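Local atomic coordinates of DUF305 domain-containing protein (Deinococcus radiodurans R1, PDB entry 3BT5), a protein that is of unknown function and belongs to the DUF305 family, whose ferritin-like relationship is consistent with its bundle of long helices. Residues L28-P33 and R109-H114; R55-Q60 and V142-G147. All blocks are in the same frame, centred on the assembly; numbering follows the deposited sequence.

Contact 1 of 2, residues L28-P33 and R109-H114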
loop_
_atom_site.group_PDB
_atom_site.type_symbol
_atom_site.label_atom_id
_atom_site.label_comp_id
_atom_site.label_asym_id
_atom_site.label_seq_id
_atom_site.Cartn_x
_atom_site.Cartn_y
_atom_site.Cartn_z
ATOM N N LEU A 28 -2.776 -2.113 -5.495
ATOM C CA LEU A 28 -3.705 -2.515 -6.545
ATOM C C LEU A 28 -3.011 -3.362 -7.631
ATOM O O LEU A 28 -3.593 -4.341 -8.116
ATOM C CB LEU A 28 -4.382 -1.277 -7.138
ATOM C CG LEU A 28 -5.570 -0.610 -6.428
ATOM C CD1 LEU A 28 -5.658 -0.784 -4.923
ATOM C CD2 LEU A 28 -5.748 0.870 -6.829
ATOM N N ASP A 29 -1.770 -3.003 -7.978
ATOM C CA ASP A 29 -0.970 -3.735 -8.970
ATOM C C ASP A 29 -0.622 -5.132 -8.438
ATOM O O ASP A 29 -0.479 -6.074 -9.210
ATOM C CB ASP A 29 0.369 -3.020 -9.249
ATOM C CG ASP A 29 0.215 -1.702 -9.979
ATOM O OD1 ASP A 29 -0.796 -1.520 -10.666
ATOM O OD2 ASP A 29 1.133 -0.852 -9.856
ATOM N N LEU A 30 -0.426 -5.241 -7.131
ATOM C CA LEU A 30 -0.113 -6.529 -6.534
ATOM C C LEU A 30 -1.367 -7.411 -6.458
ATOM O O LEU A 30 -1.300 -8.630 -6.629
ATOM C CB LEU A 30 0.493 -6.338 -5.142
ATOM C CG LEU A 30 1.842 -5.628 -5.072
ATOM C CD1 LEU A 30 2.185 -5.337 -3.610
ATOM C CD2 LEU A 30 2.917 -6.486 -5.713
ATOM N N ALA A 31 -2.517 -6.806 -6.168
ATOM C CA ALA A 31 -3.742 -7.604 -6.016
ATOM C C ALA A 31 -4.285 -8.136 -7.348
ATOM O O ALA A 31 -4.892 -9.217 -7.404
ATOM C CB ALA A 31 -4.805 -6.772 -5.309
ATOM N N ALA A 32 -4.114 -7.359 -8.413
ATOM C CA ALA A 32 -4.710 -7.709 -9.705
ATOM C C ALA A 32 -4.366 -9.140 -10.182
ATOM O O ALA A 32 -5.275 -9.911 -10.536
ATOM C CB ALA A 32 -4.354 -6.669 -10.768
ATOM N N PRO A 33 -3.071 -9.514 -10.198
ATOM C CA PRO A 33 -2.773 -10.890 -10.632
ATOM C C PRO A 33 -3.365 -11.991 -9.745
ATOM O O PRO A 33 -3.607 -13.103 -10.224
ATOM C CB PRO A 33 -1.233 -10.938 -10.651
ATOM C CG PRO A 33 -0.776 -9.725 -9.948
ATOM C CD PRO A 33 -1.852 -8.715 -9.947
ATOM N N ARG A 109 4.074 -12.140 0.794
ATOM C CA ARG A 109 5.344 -11.590 1.248
ATOM C C ARG A 109 5.526 -10.148 0.768
ATOM O O ARG A 109 5.970 -9.289 1.539
ATOM C CB ARG A 109 6.505 -12.464 0.795
ATOM C CG ARG A 109 6.511 -13.831 1.436
ATOM C CD ARG A 109 7.797 -14.506 1.098
ATOM N NE ARG A 109 7.786 -14.973 -0.281
ATOM C CZ ARG A 109 7.603 -16.248 -0.627
ATOM N NH1 ARG A 109 7.608 -16.599 -1.901
ATOM N NH2 ARG A 109 7.422 -17.170 0.309
ATOM N N LEU A 110 5.215 -9.884 -0.492
ATOM C CA LEU A 110 5.394 -8.549 -1.025
ATOM C C LEU A 110 4.434 -7.582 -0.380
ATOM O O LEU A 110 4.813 -6.455 -0.076
ATOM C CB LEU A 110 5.192 -8.533 -2.553
ATOM C CG LEU A 110 6.258 -9.300 -3.359
ATOM C CD1 LEU A 110 5.823 -9.366 -4.808
ATOM C CD2 LEU A 110 7.642 -8.611 -3.227
ATOM N N MET A 111 3.184 -7.993 -0.179
ATOM C CA MET A 111 2.232 -7.057 0.411
ATOM C C MET A 111 2.551 -6.799 1.881
ATOM O O MET A 111 2.371 -5.683 2.357
ATOM C CB MET A 111 0.797 -7.559 0.247
ATOM C CG MET A 111 -0.253 -6.504 0.617
ATOM S SD MET A 111 -0.451 -5.179 -0.628
ATOM C CE MET A 111 -1.347 -6.089 -1.888
ATOM N N ILE A 112 3.033 -7.810 2.601
ATOM C CA ILE A 112 3.479 -7.558 3.967
ATOM C C ILE A 112 4.611 -6.534 4.013
ATOM O O ILE A 112 4.563 -5.596 4.804
ATOM C CB ILE A 112 3.899 -8.870 4.694
ATOM C CG1 ILE A 112 2.666 -9.740 4.978
ATOM C CG2 ILE A 112 4.704 -8.556 5.975
ATOM C CD1 ILE A 112 3.042 -11.213 5.283
ATOM N N ARG A 113 5.623 -6.697 3.163
ATOM C CA ARG A 113 6.748 -5.771 3.197
ATOM C C ARG A 113 6.287 -4.369 2.800
ATOM O O ARG A 113 6.717 -3.358 3.384
ATOM C CB ARG A 113 7.875 -6.281 2.282
ATOM C CG ARG A 113 9.201 -5.517 2.427
ATOM C CD ARG A 113 10.216 -5.978 1.385
ATOM N NE ARG A 113 9.739 -5.700 0.037
ATOM C CZ ARG A 113 10.166 -6.284 -1.080
ATOM N NH1 ARG A 113 11.067 -7.261 -1.069
ATOM N NH2 ARG A 113 9.666 -5.909 -2.210
ATOM N N HIS A 114 5.408 -4.316 1.814
ATOM C CA HIS A 114 4.799 -3.082 1.369
ATOM C C HIS A 114 4.103 -2.365 2.533
ATOM O O HIS A 114 4.330 -1.165 2.787
ATOM C CB HIS A 114 3.835 -3.439 0.243
ATOM C CG HIS A 114 2.904 -2.361 -0.169
ATOM N ND1 HIS A 114 1.768 -2.053 0.544
ATOM C CD2 HIS A 114 2.926 -1.526 -1.242
ATOM C CE1 HIS A 114 1.126 -1.073 -0.067
ATOM N NE2 HIS A 114 1.807 -0.739 -1.156
#
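Met-111 leaves its helix with CG anti to the backbone N (chi1 -170°), and bends at chi2 (75°) and chi3 bring its end to Leu-30. In Leu-30 the CB points toward the opposite helix and the CG lies anti to the carbonyl carbon. The Met-111 methyl CE therefore settles at the root of the leucine, 3.7 Å from Leu-30 CB, while the sulfur SD is 4.0 Å from Leu-30 CD1. The thioether thus lies across one branch of the leucine. The other branch serves Leu-110, whose side chain meets that of Leu-30 at about a right angle, Leu-30 CD2 lying 4.2 Å from Leu-110 CD1. One leucine is in this way shared between two consecutive residues of the facing helix. The arrangement illustrates apolar packing in an antiparallel helix bundle, consistent with the ferritin-like clan to which the family belongs: the two segments run at 163° to one another, and the CA atoms of Leu-30 and Met-111 are 7.3 Å apart. Ala-31, a small residue, lies next to the methionine end, its backbone N 4.5 Å from Met-111 CE. Further helices enclose the cluster. Leu-95 of helix 89-97 also packs on Leu-30, and Met-152 of helix 132-158 on Met-111. One turn along, His-114 gives its NE2 hydrogen bond to the carbonyl oxygen of His-23.

Contact 2 of 2, residues R55-Q60 and V142-G147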
loop_
_atom_site.group_PDB
_atom_site.type_symbol
_atom_site.label_atom_id
_atom_site.label_comp_id
_atom_site.label_asym_id
_atom_site.label_seq_id
_atom_site.Cartn_x
_atom_site.Cartn_y
_atom_site.Cartn_z
ATOM N N ARG A 55 -8.012 1.613 -1.716
ATOM C CA ARG A 55 -8.691 2.607 -2.542
ATOM C C ARG A 55 -9.432 3.672 -1.711
ATOM O O ARG A 55 -9.464 4.846 -2.087
ATOM C CB ARG A 55 -9.640 1.916 -3.528
ATOM C CG ARG A 55 -8.899 1.272 -4.676
ATOM C CD ARG A 55 -9.816 0.448 -5.560
ATOM N NE ARG A 55 -10.793 1.291 -6.237
ATOM C CZ ARG A 55 -11.556 0.876 -7.239
ATOM N NH1 ARG A 55 -11.415 -0.363 -7.695
ATOM N NH2 ARG A 55 -12.445 1.699 -7.797
ATOM N N GLU A 56 -10.037 3.268 -0.599
ATOM C CA GLU A 56 -10.729 4.225 0.267
ATOM C C GLU A 56 -9.747 5.276 0.765
ATOM O O GLU A 56 -10.037 6.471 0.774
ATOM C CB GLU A 56 -11.352 3.510 1.458
ATOM C CG GLU A 56 -12.148 4.434 2.378
ATOM C CD GLU A 56 -12.569 3.762 3.696
ATOM O OE1 GLU A 56 -12.423 2.527 3.836
ATOM O OE2 GLU A 56 -13.044 4.486 4.602
ATOM N N GLN A 57 -8.554 4.845 1.157
ATOM C CA GLN A 57 -7.576 5.810 1.608
ATOM C C GLN A 57 -7.004 6.649 0.457
ATOM O O GLN A 57 -6.719 7.841 0.637
ATOM C CB GLN A 57 -6.484 5.090 2.393
ATOM C CG GLN A 57 -7.042 4.682 3.771
ATOM C CD GLN A 57 -6.159 3.760 4.570
ATOM O OE1 GLN A 57 -5.042 3.424 4.167
ATOM N NE2 GLN A 57 -6.661 3.340 5.738
ATOM N N MET A 58 -6.876 6.060 -0.735
ATOM C CA MET A 58 -6.444 6.831 -1.892
ATOM C C MET A 58 -7.434 7.940 -2.185
ATOM O O MET A 58 -7.021 9.053 -2.514
ATOM C CB MET A 58 -6.295 5.938 -3.118
ATOM C CG MET A 58 -5.128 4.971 -2.939
ATOM S SD MET A 58 -5.047 3.755 -4.306
ATOM C CE MET A 58 -4.450 4.804 -5.624
ATOM N N ARG A 59 -8.737 7.659 -2.107
ATOM C CA ARG A 59 -9.700 8.727 -2.387
ATOM C C ARG A 59 -9.522 9.900 -1.417
ATOM O O ARG A 59 -9.684 11.088 -1.802
ATOM C CB ARG A 59 -11.125 8.179 -2.291
ATOM C CG ARG A 59 -11.469 7.220 -3.447
ATOM C CD ARG A 59 -12.971 6.943 -3.563
ATOM N NE ARG A 59 -13.553 6.419 -2.337
ATOM C CZ ARG A 59 -13.531 5.137 -1.972
ATOM N NH1 ARG A 59 -12.937 4.217 -2.736
ATOM N NH2 ARG A 59 -14.127 4.762 -0.834
ATOM N N GLN A 60 -9.246 9.590 -0.149
ATOM C CA GLN A 60 -9.011 10.634 0.858
ATOM C C GLN A 60 -7.759 11.430 0.534
ATOM O O GLN A 60 -7.728 12.656 0.696
ATOM C CB GLN A 60 -8.838 10.013 2.246
ATOM C CG GLN A 60 -10.063 9.325 2.823
ATOM C CD GLN A 60 -9.809 8.843 4.235
ATOM O OE1 GLN A 60 -9.365 9.614 5.101
ATOM N NE2 GLN A 60 -10.067 7.564 4.478
ATOM N N VAL A 142 -2.048 3.538 9.647
ATOM C CA VAL A 142 -1.286 2.641 10.508
ATOM C C VAL A 142 -2.191 1.502 10.993
ATOM O O VAL A 142 -1.825 0.333 10.940
ATOM C CB VAL A 142 -0.602 3.388 11.702
ATOM C CG1 VAL A 142 -0.020 2.398 12.738
ATOM C CG2 VAL A 142 0.486 4.322 11.206
ATOM N N VAL A 143 -3.385 1.849 11.453
ATOM C CA VAL A 143 -4.304 0.832 11.972
ATOM C C VAL A 143 -4.652 -0.202 10.889
ATOM O O VAL A 143 -4.614 -1.416 11.116
ATOM C CB VAL A 143 -5.590 1.523 12.521
ATOM C CG1 VAL A 143 -6.715 0.517 12.756
ATOM C CG2 VAL A 143 -5.278 2.218 13.822
ATOM N N THR A 144 -5.013 0.294 9.714
ATOM C CA THR A 144 -5.442 -0.573 8.638
ATOM C C THR A 144 -4.280 -1.459 8.167
ATOM O O THR A 144 -4.458 -2.679 7.945
ATOM C CB THR A 144 -6.025 0.263 7.490
ATOM O OG1 THR A 144 -7.197 0.937 7.977
ATOM C CG2 THR A 144 -6.403 -0.629 6.311
ATOM N N GLN A 145 -3.092 -0.874 8.035
ATOM C CA GLN A 145 -1.935 -1.643 7.539
ATOM C C GLN A 145 -1.629 -2.745 8.537
ATOM O O GLN A 145 -1.318 -3.865 8.131
ATOM C CB GLN A 145 -0.644 -0.801 7.457
ATOM C CG GLN A 145 -0.578 0.380 6.576
ATOM C CD GLN A 145 -1.120 0.064 5.274
ATOM O OE1 GLN A 145 -2.276 0.380 4.994
ATOM N NE2 GLN A 145 -0.312 -0.593 4.430
ATOM N N ARG A 146 -1.649 -2.408 9.824
ATOM C CA ARG A 146 -1.285 -3.384 10.832
ATOM C C ARG A 146 -2.311 -4.519 10.897
ATOM O O ARG A 146 -1.929 -5.671 11.082
ATOM C CB ARG A 146 -1.075 -2.712 12.199
ATOM C CG ARG A 146 0.249 -1.940 12.303
ATOM C CD ARG A 146 0.444 -1.248 13.669
ATOM N NE ARG A 146 1.818 -0.760 13.831
ATOM C CZ ARG A 146 2.200 0.135 14.747
ATOM N NH1 ARG A 146 1.302 0.679 15.546
ATOM N NH2 ARG A 146 3.463 0.517 14.821
ATOM N N GLY A 147 -3.597 -4.198 10.742
ATOM C CA GLY A 147 -4.609 -5.254 10.686
ATOM C C GLY A 147 -4.352 -6.183 9.507
ATOM O O GLY A 147 -4.392 -7.406 9.640
#
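Polar groups dominate the meeting of Gln-57 with Thr-144, whose side chains approach from opposite directions between helices 41-68 and 132-158. The amide nitrogen Gln-57 NE2 stands 3.3 Å from Thr-144 OG1, a close polar approach. Each residue has a firmer partner elsewhere: Gln-57 OE1 accepts a hydrogen bond from His-24 NE2, and Thr-144 OG1 bonds to the carbonyl oxygen of Gln-140, one turn earlier in its own helix. The histidine thus ties the glutamine amide to helix 11-37 and helps fix its rotation. Gln-145 is merely a neighbour: its OE1 lies 4.2 Å from Gln-57 OE1, two acceptors that cannot bond to each other, and the amide planes are inclined at 49°.

Van der Waals contact supplements the polar approach. Beyond CG the Gln-57 chain is extended, with chi2 at 170°, and this reach carries NE2 over to the threonine, where it lies 3.6 Å from Thr-144 CB. The reach is needed because even the nearest CA atoms, those of Gln-57 and Thr-144, are 9.7 Å apart. The bent chain of Gln-145 also packs on His-115, Ala-118 and Val-119 of helix 100-122, while Ile-141 touches Gln-57. Polar side chains thus meet between two helices running in roughly opposite directions, inside a four-helix bundle consistent with the ferritin-like fold of the family.

Contacts 1 and 2 pair the four long helices of the bundle two by two: helix 11-37 with helix 100-122 in the first, helix 41-68 with helix 132-158 in the second. Both are buried, with centres 14 Å apart, but their chemistry differs. Contact 1 is apolar and buries 197 Å², whereas contact 2 buries 85 Å² through mostly polar atoms and includes a partly exposed threonine. Two successive helices of the chain supply the first halves, and another two the second. The contacts also touch directly, as Leu-28 CD2 packs against Arg-55 CG at 3.8 Å and lies near the sulfur of Met-58.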